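Local coordinates for protein dimethylsulfoniopropionate lyase (Roseovarius nubinhibens, PDB 4B29) that probably cleaves dimethylsulfoniopropionate to release dimethyl sulfide, acting as a zinc-binding lyase of the cupin family, at residues V134-W139 against L199-W204. Numbering follows the deposited sequence.
Sequences VTVGYW and LTLVLW. With EDO (1,2-ethanediol), chain F; PO4 (phosphate ion), chain E.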
loop_
_atom_site.group_PDB
_atom_site.type_symbol
_atom_site.label_atom_id
_atom_site.label_comp_id
_atom_site.label_asym_id
_atom_site.label_seq_id
_atom_site.Cartn_x
_atom_site.Cartn_y
_atom_site.Cartn_z
ATOM N N VAL A 134 -4.225 -4.961 5.518
ATOM C CA VAL A 134 -2.978 -4.810 4.748
ATOM C C VAL A 134 -3.388 -4.230 3.398
ATOM O O VAL A 134 -4.154 -4.841 2.651
ATOM C CB VAL A 134 -2.307 -6.165 4.505
ATOM C CG1 VAL A 134 -1.009 -5.929 3.675
ATOM C CG2 VAL A 134 -1.947 -6.855 5.789
ATOM N N THR A 135 -2.871 -3.046 3.067
ATOM C CA THR A 135 -3.155 -2.442 1.768
ATOM C C THR A 135 -1.856 -2.219 0.994
ATOM O O THR A 135 -0.766 -2.255 1.563
ATOM C CB THR A 135 -3.916 -1.110 1.825
ATOM O OG1 THR A 135 -3.142 -0.137 2.564
ATOM C CG2 THR A 135 -5.269 -1.307 2.503
ATOM N N VAL A 136 -2.012 -2.015 -0.306
ATOM C CA VAL A 136 -0.845 -1.798 -1.189
ATOM C C VAL A 136 -1.147 -0.568 -2.031
ATOM O O VAL A 136 -2.273 -0.412 -2.532
ATOM C CB VAL A 136 -0.649 -3.051 -2.139
ATOM C CG1 VAL A 136 0.343 -2.686 -3.316
ATOM C CG2 VAL A 136 -0.125 -4.234 -1.344
ATOM N N GLY A 137 -0.156 0.334 -2.225
ATOM C CA GLY A 137 -0.389 1.516 -3.059
ATOM C C GLY A 137 0.761 1.619 -4.071
ATOM O O GLY A 137 1.884 1.112 -3.802
ATOM N N TYR A 138 0.468 2.164 -5.248
ATOM C CA TYR A 138 1.512 2.486 -6.243
ATOM C C TYR A 138 1.290 3.907 -6.697
ATOM O O TYR A 138 0.148 4.329 -6.937
ATOM C CB TYR A 138 1.391 1.564 -7.455
ATOM C CG TYR A 138 2.381 1.953 -8.554
ATOM C CD1 TYR A 138 3.667 1.439 -8.537
ATOM C CD2 TYR A 138 1.992 2.866 -9.543
ATOM C CE1 TYR A 138 4.605 1.802 -9.585
ATOM C CE2 TYR A 138 2.912 3.269 -10.566
ATOM C CZ TYR A 138 4.175 2.688 -10.564
ATOM O OH TYR A 138 5.052 3.077 -11.578
ATOM N N TRP A 139 2.384 4.670 -6.803
ATOM C CA TRP A 139 2.338 6.002 -7.389
ATOM C C TRP A 139 3.461 6.122 -8.413
ATOM O O TRP A 139 4.606 5.816 -8.105
ATOM C CB TRP A 139 2.625 7.068 -6.314
ATOM C CG TRP A 139 1.501 7.228 -5.335
ATOM C CD1 TRP A 139 0.554 8.206 -5.330
ATOM C CD2 TRP A 139 1.232 6.387 -4.185
ATOM N NE1 TRP A 139 -0.284 8.037 -4.236
ATOM C CE2 TRP A 139 0.105 6.926 -3.537
ATOM C CE3 TRP A 139 1.852 5.247 -3.661
ATOM C CZ2 TRP A 139 -0.452 6.344 -2.375
ATOM C CZ3 TRP A 139 1.324 4.682 -2.479
ATOM C CH2 TRP A 139 0.169 5.239 -1.877
ATOM N N LEU A 199 6.154 1.820 -4.654
ATOM C CA LEU A 199 5.169 0.739 -4.414
ATOM C C LEU A 199 5.269 0.442 -2.917
ATOM O O LEU A 199 6.375 0.212 -2.396
ATOM C CB LEU A 199 5.573 -0.471 -5.245
ATOM C CG LEU A 199 4.758 -1.782 -5.092
ATOM C CD1 LEU A 199 3.315 -1.553 -5.539
ATOM C CD2 LEU A 199 5.431 -2.958 -5.870
ATOM N N THR A 200 4.113 0.456 -2.222
ATOM C CA THR A 200 4.124 0.358 -0.742
ATOM C C THR A 200 3.238 -0.789 -0.287
ATOM O O THR A 200 2.319 -1.204 -1.027
ATOM C CB THR A 200 3.555 1.633 -0.090
ATOM O OG1 THR A 200 2.233 1.865 -0.595
ATOM C CG2 THR A 200 4.471 2.886 -0.481
ATOM N N LEU A 201 3.515 -1.271 0.920
ATOM C CA LEU A 201 2.644 -2.278 1.546
ATOM C C LEU A 201 2.460 -1.776 2.987
ATOM O O LEU A 201 3.448 -1.464 3.686
ATOM C CB LEU A 201 3.275 -3.684 1.458
ATOM C CG LEU A 201 2.287 -4.738 2.013
ATOM C CD1 LEU A 201 2.368 -6.060 1.204
ATOM C CD2 LEU A 201 2.635 -4.981 3.479
ATOM N N VAL A 202 1.202 -1.665 3.420
ATOM C CA VAL A 202 0.900 -0.840 4.611
ATOM C C VAL A 202 0.006 -1.644 5.554
ATOM O O VAL A 202 -0.908 -2.325 5.097
ATOM C CB VAL A 202 0.139 0.405 4.145
ATOM C CG1 VAL A 202 -0.320 1.284 5.325
ATOM C CG2 VAL A 202 1.038 1.211 3.163
ATOM N N LEU A 203 0.302 -1.569 6.837
ATOM C CA LEU A 203 -0.589 -2.182 7.850
ATOM C C LEU A 203 -1.430 -1.097 8.536
ATOM O O LEU A 203 -1.002 0.089 8.686
ATOM C CB LEU A 203 0.225 -2.831 8.965
ATOM C CG LEU A 203 1.346 -3.838 8.564
ATOM C CD1 LEU A 203 1.950 -4.479 9.774
ATOM C CD2 LEU A 203 0.742 -4.920 7.613
ATOM N N TRP A 204 -2.613 -1.523 9.030
ATOM C CA TRP A 204 -3.501 -0.574 9.733
ATOM C C TRP A 204 -3.997 -1.232 11.000
ATOM O O TRP A 204 -4.167 -2.474 11.035
ATOM C CB TRP A 204 -4.767 -0.285 8.889
ATOM C CG TRP A 204 -4.564 0.202 7.490
ATOM C CD1 TRP A 204 -3.950 -0.469 6.403
ATOM C CD2 TRP A 204 -4.854 1.504 7.027
ATOM N NE1 TRP A 204 -3.967 0.347 5.302
ATOM C CE2 TRP A 204 -4.513 1.559 5.656
ATOM C CE3 TRP A 204 -5.425 2.635 7.633
ATOM C CZ2 TRP A 204 -4.692 2.719 4.872
ATOM C CZ3 TRP A 204 -5.619 3.812 6.828
ATOM C CH2 TRP A 204 -5.274 3.822 5.478
HETATM C C1 EDO F . -1.123 2.269 1.021
HETATM O O1 EDO F . -0.022 3.002 0.478
HETATM C C2 EDO F . -2.342 2.697 0.248
HETATM O O2 EDO F . -3.415 2.113 0.959
HETATM P P PO4 E . 5.147 5.418 -14.812
HETATM O O1 PO4 E . 4.675 4.550 -16.002
HETATM O O2 PO4 E . 4.990 4.696 -13.485
HETATM O O3 PO4 E . 6.642 5.589 -14.924
HETATM O O4 PO4 E . 4.384 6.732 -14.715
#
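Thr135 and Val202 exchange both backbone hydrogen bonds across an antiparallel pair of strands in the cupin beta-barrel: Thr135 N to Val202 O is 2.9 Å, and Val202 N reaches Thr135 O at 2.8 Å. The next hydrogen-bonded pair is less even. Thr200 N to Gly137 O is short at 2.8 Å, whereas Gly137 N bonds to Thr200 O at 3.2 Å from well above the carbonyl plane, and makes only a weak second bond to Thr200 OG1. Val134, Val136, Tyr138, Leu199, Leu201 and Leu203 pack on one face of the sheet, which helices 67-73 and 83-92 cover in part; Val134 CG1 meets Leu201 CD2 at 3.8 Å. The other face, bearing Thr135, Thr200 and Val202, looks into the barrel, where Trp204 packs beside the zinc ligands His150 and Glu154. There a 1,2-ethanediol, probably from the crystallisation liquor, bridges the strands, its O1 bonded to Thr200 OG1 (2.7 Å) and its O2 to Thr135 OG1. With chi1 at 60°, Thr135 OG1 lies between its own N and C and faces the indole edge of Trp204. Trp204 NE1 donates to Thr135 OG1 over 2.9 Å, with an N-H...O angle of 172° and the oxygen 2° out of the indole plane.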